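Side-chain contacts in EvdO2 (Micromonospora carbonacea, PDB 4XAB), which probably catalyses an oxidative cyclization in orthosomycin biosynthesis as a metal-dependent oxygenase of the phytanoyl-CoA dioxygenase family: residues L102-E106 with E107-F111; D151-T154 with V155-C159; Q28-E32 with S33-W37. All coordinates share one frame; numbering follows the deposited sequence. Where two conformers were deposited one is given.

The three contacts are local turns at the margins of the double-stranded beta-helix domain, met along the chain in the order contact 3, contact 1, contact 2. Contact 3 opens helix 32-45 after strand 23-26; contact 1 leads from helix 89-102 into strand 110-118; contact 2 lies between strands 139-149 and 160-162. Strands 23-26, 110-118 and 139-149 belong to one antiparallel sheet, so each turn borders that common framework. Contacts 2 and 3 have centres about 17 Å apart, contacts 1 and 3 about 24 Å, and contacts 1 and 2, across the middle of the chain, about 30 Å. None touches another; they shape separate chain reversals and helix ends, not one site.

Contact 1: residues L102-E106 with E107-F111; sequences LDMAE and EELEF
M104 lays its terminal methyl over L109: CE of M104 lies 3.6 Å from CD2 of L109, with the sulphur SD a little farther from the same methyl. The thioether is extended as far as SD and then bends at chi3 (53°), which turns CE back to this branch. On its other flank CE meets the carboxylate of E108, with M104 CE 3.7 Å from E108 OE2, so one methyl lies between a leucine branch and an acidic side chain. L102 comes to L109 from the helix end, its CD1 3.8 Å from L109 CD2, and that single leucine branch therefore joins two apolar partners.

The backbone turn that folds these side chains together is a short 3-10 segment. E108 N donates to A105 O at 2.9 Å, and L109 N follows one residue later with a bond to E106 O at 3.1 Å. Both donors stand well above the carbonyl planes, about 60° out. A105 CB is flanked by two carboxylate oxygens, OE1 of E107 at 3.6 Å and OE1 of E108. E106 instead directs its carboxylate back to helix 89-102, where R95 forms a salt bridge and S96 a hydrogen bond.

The turn thus carries the chain from the end of helix 89-102 into strand 110-118: L109 also packs on A98 of that helix, L102 reaches L144 and M104 reaches R142 on strand 139-149, and the backbone of E110 pairs with M234 of strand 226-234.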
ATOM      1  N   LEU A 102      13.679  -9.080   2.976  1.00 22.03           N
ATOM      2  CA  LEU A 102      14.406  -8.177   3.869  1.00 22.53           C
ATOM      3  C   LEU A 102      15.633  -8.819   4.514  1.00 26.12           C
ATOM      4  O   LEU A 102      16.397  -8.138   5.191  1.00 30.63           O
ATOM      5  CB  LEU A 102      13.479  -7.651   4.973  1.00 19.09           C
ATOM      6  CG  LEU A 102      12.282  -6.796   4.557  1.00 18.34           C
ATOM      7  CD1 LEU A 102      11.343  -6.625   5.728  1.00 21.33           C
ATOM      8  CD2 LEU A 102      12.745  -5.441   4.059  1.00 22.41           C
ATOM      9  N   ASP A 103      15.815 -10.121   4.307  1.00 29.05           N
ATOM     10  CA  ASP A 103      16.870 -10.884   4.980  1.00 32.73           C
ATOM     11  C   ASP A 103      16.786 -10.738   6.493  1.00 33.19           C
ATOM     12  O   ASP A 103      17.796 -10.526   7.173  1.00 32.63           O
ATOM     13  CB  ASP A 103      18.255 -10.457   4.498  1.00 40.05           C
ATOM     14  CG  ASP A 103      18.554 -10.935   3.101  1.00 51.76           C
ATOM     15  OD1 ASP A 103      18.366 -12.139   2.836  1.00 58.52           O
ATOM     16  OD2 ASP A 103      18.960 -10.100   2.266  1.00 55.04           O
ATOM     17  N   MET A 104      15.571 -10.865   7.009  1.00 29.34           N
ATOM     18  CA  MET A 104      15.316 -10.781   8.440  1.00 28.73           C
ATOM     19  C   MET A 104      14.444 -11.930   8.896  1.00 34.09           C
ATOM     20  O   MET A 104      13.559 -12.365   8.158  1.00 30.44           O
ATOM     21  CB  MET A 104      14.629  -9.468   8.784  1.00 23.60           C
ATOM     22  CG  MET A 104      15.475  -8.270   8.544  1.00 33.41           C
ATOM     23  SD  MET A 104      14.494  -6.814   8.898  1.00 42.39           S
ATOM     24  CE  MET A 104      13.905  -7.191  10.547  1.00 28.18           C
ATOM     25  N   ALA A 105      14.697 -12.422  10.107  1.00 27.86           N
ATOM     26  CA  ALA A 105      13.864 -13.469  10.683  1.00 22.85           C
ATOM     27  C   ALA A 105      12.440 -12.971  10.821  1.00 24.06           C
ATOM     28  O   ALA A 105      12.219 -11.808  11.140  1.00 24.26           O
ATOM     29  CB  ALA A 105      14.411 -13.921  12.056  1.00 24.48           C
ATOM     30  N   GLU A 106      11.478 -13.856  10.582  1.00 24.63           N
ATOM     31  CA  GLU A 106      10.064 -13.498  10.689  1.00 27.36           C
ATOM     32  C   GLU A 106       9.730 -12.928  12.067  1.00 27.07           C
ATOM     33  O   GLU A 106       8.916 -12.007  12.201  1.00 22.42           O
ATOM     34  CB  GLU A 106       9.196 -14.721  10.394  1.00 27.88           C
ATOM     35  CG  GLU A 106       9.335 -15.202   8.955  1.00 26.39           C
ATOM     36  CD  GLU A 106       8.400 -16.339   8.613  1.00 34.23           C
ATOM     37  OE1 GLU A 106       7.309 -16.411   9.209  1.00 40.60           O
ATOM     38  OE2 GLU A 106       8.759 -17.159   7.744  1.00 36.75           O
ATOM     39  N   GLU A 107      10.375 -13.479  13.088  1.00 23.44           N
ATOM     40  CA  GLU A 107      10.162 -13.058  14.469  1.00 26.73           C
ATOM     41  C   GLU A 107      10.639 -11.637  14.750  1.00 24.19           C
ATOM     42  O   GLU A 107      10.251 -11.035  15.746  1.00 30.75           O
ATOM     43  CB  GLU A 107      10.867 -14.030  15.420  1.00 31.89           C
ATOM     44  CG  GLU A 107      10.334 -15.457  15.387  1.00 34.77           C
ATOM     45  CD  GLU A 107      10.957 -16.319  14.296  1.00 32.04           C
ATOM     46  OE1 GLU A 107      11.666 -15.779  13.424  1.00 30.73           O
ATOM     47  OE2 GLU A 107      10.738 -17.545  14.316  1.00 36.17           O
ATOM     48  N   GLU A 108      11.500 -11.118  13.880  1.00 24.21           N
ATOM     49  CA  GLU A 108      12.031  -9.763  14.012  1.00 21.74           C
ATOM     50  C   GLU A 108      11.108  -8.711  13.418  1.00 24.56           C
ATOM     51  O   GLU A 108      11.293  -7.520  13.641  1.00 28.38           O
ATOM     52  CB  GLU A 108      13.396  -9.664  13.332  1.00 22.46           C
ATOM     53  CG  GLU A 108      14.526 -10.260  14.134  1.00 34.87           C
ATOM     54  CD  GLU A 108      15.824 -10.318  13.357  1.00 42.58           C
ATOM     55  OE1 GLU A 108      16.626 -11.240  13.614  1.00 35.72           O
ATOM     56  OE2 GLU A 108      16.042  -9.444  12.492  1.00 49.59           O
ATOM     57  N   LEU A 109      10.122  -9.147  12.643  1.00 22.01           N
ATOM     58  CA  LEU A 109       9.285  -8.200  11.923  1.00 22.53           C
ATOM     59  C   LEU A 109       8.096  -7.734  12.739  1.00 24.06           C
ATOM     60  O   LEU A 109       7.339  -8.545  13.273  1.00 25.26           O
ATOM     61  CB  LEU A 109       8.790  -8.817  10.610  1.00 19.19           C
ATOM     62  CG  LEU A 109       9.916  -9.289   9.687  1.00 19.86           C
ATOM     63  CD1 LEU A 109       9.342 -10.075   8.514  1.00 19.96           C
ATOM     64  CD2 LEU A 109      10.706  -8.095   9.196  1.00 26.76           C
ATOM     65  N   GLU A 110       7.938  -6.417  12.825  1.00 20.55           N
ATOM     66  CA  GLU A 110       6.683  -5.828  13.261  1.00 19.32           C
ATOM     67  C   GLU A 110       5.778  -5.681  12.050  1.00 19.29           C
ATOM     68  O   GLU A 110       6.263  -5.575  10.926  1.00 20.00           O
ATOM     69  CB  GLU A 110       6.924  -4.479  13.928  1.00 17.04           C
ATOM     70  CG  GLU A 110       7.673  -4.608  15.240  1.00 27.16           C
ATOM     71  CD  GLU A 110       8.091  -3.274  15.812  1.00 33.93           C
ATOM     72  OE1 GLU A 110       7.327  -2.297  15.672  1.00 36.59           O
ATOM     73  OE2 GLU A 110       9.192  -3.210  16.396  1.00 37.59           O
ATOM     74  N   PHE A 111       4.470  -5.677  12.270  1.00 19.65           N
ATOM     75  CA  PHE A 111       3.552  -5.638  11.140  1.00 15.87           C
ATOM     76  C   PHE A 111       2.206  -5.036  11.485  1.00 21.85           C
ATOM     77  O   PHE A 111       1.818  -4.960  12.650  1.00 24.72           O
ATOM     78  CB  PHE A 111       3.352  -7.055  10.575  1.00 20.67           C
ATOM     79  CG  PHE A 111       3.011  -8.080  11.623  1.00 26.43           C
ATOM     80  CD1 PHE A 111       4.005  -8.864  12.193  1.00 29.33           C
ATOM     81  CD2 PHE A 111       1.705  -8.249  12.053  1.00 30.14           C
ATOM     82  CE1 PHE A 111       3.696  -9.802  13.165  1.00 32.61           C
ATOM     83  CE2 PHE A 111       1.395  -9.180  13.031  1.00 33.45           C
ATOM     84  CZ  PHE A 111       2.389  -9.958  13.581  1.00 35.16           C
TER

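Contact 2: residues D151-T154 with V155-C159; sequences DEAT and VESGC
The backbone of 151-154 runs extended through T154 and then curls over V155-S157 into a single turn closed in the manner of a Schellman motif, within a loop of the double-stranded beta-helix fold. C159 N donates to T154 O at 2.9 Å, enclosing the inner, weak bond from G158 N to V155 O. S157 N also reaches T154 O, at 3.1 Å, so this carbonyl is gripped by two donors from opposite faces of its plane. G158 has positive phi (99°), where a side chain would run into the carbonyl oxygen of S157.

Side chains brace the same turn. S157 OG takes the N-H of T154 at 2.8 Å in an almost straight bond (174°). In return T154 OG1 accepts a weak bond from S157 N, the two hydroxyl-bearing residues each reaching for the other's amide. With chi1 at 78°, S157 OG swings in between its own N and carbonyl carbon, back toward the amide of T154.

E156 pairs through its backbone with L221, and A153 with L201; S157 also packs on N220 and T222, which ties the turn to neighbouring loops. The apolar part is small: A153 CB meets C159 CB at 4.0 Å. The thiol of C159 is folded back beside the carbonyl oxygen that takes both amides, with C159 SG 3.4 Å from T154 O.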
ATOM      1  N   ASP A 151      -9.209  -7.235  -6.681  1.00 17.71           N
ATOM      2  CA  ASP A 151      -9.845  -6.983  -7.967  1.00 16.48           C
ATOM      3  C   ASP A 151      -8.778  -6.900  -9.039  1.00 17.01           C
ATOM      4  O   ASP A 151      -7.600  -6.733  -8.712  1.00 19.20           O
ATOM      5  CB  ASP A 151     -10.636  -5.672  -7.923  1.00 18.94           C
ATOM      6  CG  ASP A 151     -11.721  -5.690  -6.872  1.00 23.58           C
ATOM      7  OD1 ASP A 151     -12.690  -6.448  -7.049  1.00 22.28           O
ATOM      8  OD2 ASP A 151     -11.603  -4.966  -5.862  1.00 22.11           O
ATOM      9  N   GLU A 152      -9.172  -7.004 -10.309  1.00 17.33           N
ATOM     10  CA  GLU A 152      -8.248  -6.615 -11.367  1.00 18.97           C
ATOM     11  C   GLU A 152      -7.735  -5.205 -11.069  1.00 18.76           C
ATOM     12  O   GLU A 152      -8.514  -4.318 -10.704  1.00 20.40           O
ATOM     13  CB  GLU A 152      -8.904  -6.647 -12.755  1.00 19.02           C
ATOM     14  CG  GLU A 152      -7.910  -6.263 -13.853  1.00 24.74           C
ATOM     15  CD  GLU A 152      -8.471  -6.362 -15.260  1.00 30.70           C
ATOM     16  OE1 GLU A 152      -9.703  -6.257 -15.433  1.00 31.61           O
ATOM     17  OE2 GLU A 152      -7.665  -6.533 -16.200  1.00 31.47           O
ATOM     18  N   ALA A 153      -6.432  -5.005 -11.217  1.00 15.59           N
ATOM     19  CA  ALA A 153      -5.848  -3.685 -11.084  1.00 13.48           C
ATOM     20  C   ALA A 153      -5.187  -3.301 -12.396  1.00 18.88           C
ATOM     21  O   ALA A 153      -4.271  -3.974 -12.856  1.00 20.19           O
ATOM     22  CB  ALA A 153      -4.850  -3.650  -9.956  1.00 12.84           C
ATOM     23  N   THR A 154      -5.682  -2.237 -13.013  1.00 17.53           N
ATOM     24  CA  THR A 154      -5.122  -1.761 -14.273  1.00 14.40           C
ATOM     25  C   THR A 154      -4.683  -0.316 -14.140  1.00 16.74           C
ATOM     26  O   THR A 154      -4.949   0.334 -13.123  1.00 19.22           O
ATOM     27  CB  THR A 154      -6.139  -1.839 -15.412  1.00 18.79           C
ATOM     28  OG1 THR A 154      -7.206  -0.926 -15.124  1.00 21.02           O
ATOM     29  CG2 THR A 154      -6.700  -3.236 -15.528  1.00 20.02           C
ATOM     30  N   VAL A 155      -4.056   0.214 -15.181  1.00 17.34           N
ATOM     31  CA  VAL A 155      -3.663   1.609 -15.115  1.00 21.35           C
ATOM     32  C   VAL A 155      -4.912   2.472 -14.964  1.00 23.49           C
ATOM     33  O   VAL A 155      -4.923   3.415 -14.177  1.00 27.01           O
ATOM     34  CB  VAL A 155      -2.840   2.042 -16.335  1.00 19.99           C
ATOM     35  CG1 VAL A 155      -2.701   3.547 -16.360  1.00 24.51           C
ATOM     36  CG2 VAL A 155      -1.450   1.389 -16.273  1.00 18.81           C
ATOM     37  N   GLU A 156      -5.984   2.103 -15.659  1.00 22.48           N
ATOM     38  CA  GLU A 156      -7.206   2.897 -15.617  1.00 21.24           C
ATOM     39  C   GLU A 156      -8.017   2.712 -14.342  1.00 20.69           C
ATOM     40  O   GLU A 156      -8.903   3.508 -14.056  1.00 25.77           O
ATOM     41  CB  GLU A 156      -8.085   2.575 -16.821  1.00 29.37           C
ATOM     42  CG  GLU A 156      -7.501   3.032 -18.133  1.00 43.84           C
ATOM     43  CD  GLU A 156      -8.470   2.861 -19.279  1.00 62.51           C
ATOM     44  OE1 GLU A 156      -8.137   3.294 -20.404  1.00 69.06           O
ATOM     45  OE2 GLU A 156      -9.563   2.294 -19.053  1.00 68.44           O
ATOM     46  N   SER A 157      -7.731   1.672 -13.567  1.00 22.32           N
ATOM     47  CA  SER A 157      -8.492   1.443 -12.340  1.00 17.95           C
ATOM     48  C   SER A 157      -7.712   1.916 -11.116  1.00 23.60           C
ATOM     49  O   SER A 157      -8.207   1.855  -9.993  1.00 26.88           O
ATOM     50  CB  SER A 157      -8.862  -0.038 -12.205  1.00 24.57           C
ATOM     51  OG  SER A 157      -7.745  -0.787 -11.759  1.00 22.69           O
ATOM     52  N   GLY A 158      -6.490   2.383 -11.343  1.00 25.03           N
ATOM     53  CA  GLY A 158      -5.665   2.910 -10.270  1.00 25.56           C
ATOM     54  C   GLY A 158      -4.611   1.976  -9.698  1.00 27.77           C
ATOM     55  O   GLY A 158      -4.353   1.990  -8.497  1.00 27.82           O
ATOM     56  N   CYS A 159      -3.981   1.165 -10.548  1.00 17.49           N
ATOM     57  CA  CYS A 159      -2.877   0.329 -10.084  1.00 18.35           C
ATOM     58  C   CYS A 159      -1.689   1.216  -9.710  1.00 16.55           C
ATOM     59  O   CYS A 159      -1.677   2.408 -10.007  1.00 16.92           O
ATOM     60  CB  CYS A 159      -2.475  -0.696 -11.150  1.00 22.42           C
ATOM     61  SG  CYS A 159      -1.578  -0.012 -12.543  1.00 18.75           S
TER

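Contact 3: residues Q28-E32 with S33-W37; sequences QVASE and SEVAW
S31 and E34 form a capping box at the first turn of helix 32-45, each side chain taking up the other residue's backbone N-H. S31, the N-cap, accepts from E34 N through its hydroxyl, OG lying 3.1 Å from that nitrogen in a fairly straight bond. With chi1 at 71°, OG sits between the backbone N and carbonyl carbon of S31 and faces the helix start. Returning across the turn, E34 OE1 accepts from S31 N at 2.9 Å, on the anti side of the carboxylate and 32° out of its plane. The E34 chain is extended beyond CG and runs alongside the serine, with E34 CG 3.3 Å from S31 OG. Regular helical bonding begins at once behind the cap: V35 N donates to S31 O, nearly in line with the carbonyl bond, and A36 N to E32 O.

Next to the box, A30 CB rests 4.0 Å from V35 CG2 and also borders the carboxylate. In the next shell R93 of helix 89-102 makes a salt bridge to E34 OE1 and donates to V29 O, so the oxygen that accepts from S31 N has a second, charged partner. Were E34 an alanine, the amide of S31 would probably lose its acceptor and R93 this carboxylate, weakening the tie between the two helices. Farther out, V29 and A30 pack on H90 and T148, while both pair by backbone with G204. Just before the cap, Q28 NE2 donates to A30 O at 2.8 Å, in the plane of that carbonyl.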
ATOM      1  N   GLN A  28       0.263 -14.206  -7.979  1.00 15.49           N
ATOM      2  CA  GLN A  28      -0.816 -14.801  -7.206  1.00 14.29           C
ATOM      3  C   GLN A  28      -0.370 -15.097  -5.772  1.00 16.84           C
ATOM      4  O   GLN A  28       0.135 -16.181  -5.484  1.00 20.49           O
ATOM      5  CB  GLN A  28      -1.310 -16.088  -7.878  1.00 18.63           C
ATOM      6  CG  GLN A  28      -2.507 -16.741  -7.172  1.00 23.15           C
ATOM      7  CD  GLN A  28      -3.787 -16.722  -7.998  1.00 22.84           C
ATOM      8  OE1 GLN A  28      -3.797 -17.114  -9.163  1.00 22.01           O
ATOM      9  NE2 GLN A  28      -4.884 -16.254  -7.387  1.00 20.98           N
ATOM     10  N   VAL A  29      -0.544 -14.139  -4.873  1.00 15.41           N
ATOM     11  CA  VAL A  29      -0.131 -14.341  -3.487  0.65 13.14           C
ATOM     12  C   VAL A  29      -1.321 -14.806  -2.632  1.00 19.12           C
ATOM     13  O   VAL A  29      -1.137 -15.352  -1.552  1.00 19.34           O
ATOM     14  CB  VAL A  29       0.500 -13.060  -2.890  0.65 16.87           C
ATOM     15  CG1 VAL A  29      -0.569 -12.053  -2.503  0.65 22.98           C
ATOM     16  CG2 VAL A  29       1.365 -13.399  -1.670  0.65 15.10           C
ATOM     17  N   ALA A  30      -2.532 -14.573  -3.129  1.00 19.62           N
ATOM     18  CA  ALA A  30      -3.749 -15.051  -2.489  1.00 17.25           C
ATOM     19  C   ALA A  30      -4.482 -15.909  -3.496  1.00 20.68           C
ATOM     20  O   ALA A  30      -4.582 -15.542  -4.664  1.00 19.74           O
ATOM     21  CB  ALA A  30      -4.633 -13.897  -2.024  1.00 19.18           C
ATOM     22  N   SER A  31      -4.977 -17.057  -3.046  1.00 19.60           N
ATOM     23  CA  SER A  31      -5.721 -17.958  -3.918  1.00 21.28           C
ATOM     24  C   SER A  31      -7.072 -17.363  -4.241  1.00 25.67           C
ATOM     25  O   SER A  31      -7.513 -16.429  -3.578  1.00 21.18           O
ATOM     26  CB  SER A  31      -5.918 -19.311  -3.256  1.00 22.28           C
ATOM     27  OG  SER A  31      -6.853 -19.182  -2.194  1.00 25.83           O
ATOM     28  N   GLU A  32      -7.743 -17.939  -5.232  1.00 28.14           N
ATOM     29  CA  GLU A  32      -9.074 -17.486  -5.605  1.00 32.52           C
ATOM     30  C   GLU A  32     -10.045 -17.559  -4.425  1.00 28.11           C
ATOM     31  O   GLU A  32     -10.887 -16.677  -4.256  1.00 28.82           O
ATOM     32  CB  GLU A  32      -9.599 -18.306  -6.784  1.00 42.21           C
ATOM     33  CG  GLU A  32     -10.870 -17.756  -7.397  1.00 49.18           C
ATOM     34  CD  GLU A  32     -11.247 -18.467  -8.679  1.00 52.03           C
ATOM     35  OE1 GLU A  32     -10.567 -19.451  -9.037  1.00 49.18           O
ATOM     36  OE2 GLU A  32     -12.224 -18.037  -9.329  1.00 59.03           O
ATOM     37  N   SER A  33      -9.917 -18.593  -3.598  1.00 28.94           N
ATOM     38  CA  SER A  33     -10.816 -18.749  -2.460  1.00 34.59           C
ATOM     39  C   SER A  33     -10.475 -17.757  -1.347  1.00 33.15           C
ATOM     40  O   SER A  33     -11.368 -17.260  -0.662  1.00 30.14           O
ATOM     41  CB  SER A  33     -10.783 -20.189  -1.930  1.00 42.20           C
ATOM     42  OG  SER A  33      -9.556 -20.479  -1.290  1.00 50.07           O
ATOM     43  N   GLU A  34      -9.187 -17.465  -1.168  1.00 30.89           N
ATOM     44  CA  GLU A  34      -8.769 -16.462  -0.199  1.00 22.95           C
ATOM     45  C   GLU A  34      -9.241 -15.071  -0.623  1.00 27.07           C
ATOM     46  O   GLU A  34      -9.688 -14.287   0.206  1.00 28.14           O
ATOM     47  CB  GLU A  34      -7.245 -16.481  -0.014  1.00 20.88           C
ATOM     48  CG  GLU A  34      -6.743 -17.689   0.770  1.00 25.74           C
ATOM     49  CD  GLU A  34      -5.227 -17.842   0.745  1.00 28.51           C
ATOM     50  OE1 GLU A  34      -4.573 -17.269  -0.153  1.00 25.41           O
ATOM     51  OE2 GLU A  34      -4.687 -18.542   1.627  1.00 27.58           O
ATOM     52  N   VAL A  35      -9.151 -14.774  -1.916  1.00 22.02           N
ATOM     53  CA  VAL A  35      -9.686 -13.528  -2.454  1.00 24.40           C
ATOM     54  C   VAL A  35     -11.202 -13.432  -2.243  1.00 26.74           C
ATOM     55  O   VAL A  35     -11.720 -12.382  -1.873  1.00 23.22           O
ATOM     56  CB  VAL A  35      -9.370 -13.391  -3.961  1.00 22.66           C
ATOM     57  CG1 VAL A  35     -10.186 -12.264  -4.602  1.00 24.90           C
ATOM     58  CG2 VAL A  35      -7.883 -13.164  -4.156  1.00 20.18           C
ATOM     59  N   ALA A  36     -11.908 -14.538  -2.462  1.00 27.51           N
ATOM     60  CA  ALA A  36     -13.359 -14.549  -2.292  1.00 30.85           C
ATOM     61  C   ALA A  36     -13.735 -14.202  -0.856  1.00 29.20           C
ATOM     62  O   ALA A  36     -14.676 -13.445  -0.617  1.00 29.63           O
ATOM     63  CB  ALA A  36     -13.937 -15.900  -2.686  1.00 28.50           C
ATOM     64  N   TRP A  37     -12.985 -14.742   0.097  1.00 28.92           N
ATOM     65  CA  TRP A  37     -13.237 -14.463   1.505  1.00 35.78           C
ATOM     66  C   TRP A  37     -12.881 -13.020   1.861  1.00 33.12           C
ATOM     67  O   TRP A  37     -13.595 -12.360   2.619  1.00 36.95           O
ATOM     68  CB  TRP A  37     -12.459 -15.430   2.397  1.00 38.34           C
ATOM     69  CG  TRP A  37     -12.739 -15.207   3.844  1.00 45.84           C
ATOM     70  CD1 TRP A  37     -13.765 -15.734   4.569  1.00 47.07           C
ATOM     71  CD2 TRP A  37     -11.992 -14.380   4.743  1.00 46.98           C
ATOM     72  NE1 TRP A  37     -13.699 -15.292   5.868  1.00 48.73           N
ATOM     73  CE2 TRP A  37     -12.620 -14.459   6.000  1.00 49.82           C
ATOM     74  CE3 TRP A  37     -10.851 -13.583   4.608  1.00 51.39           C
ATOM     75  CZ2 TRP A  37     -12.147 -13.774   7.114  1.00 53.25           C
ATOM     76  CZ3 TRP A  37     -10.383 -12.904   5.715  1.00 51.71           C
ATOM     77  CH2 TRP A  37     -11.030 -13.003   6.952  1.00 53.05           C
TER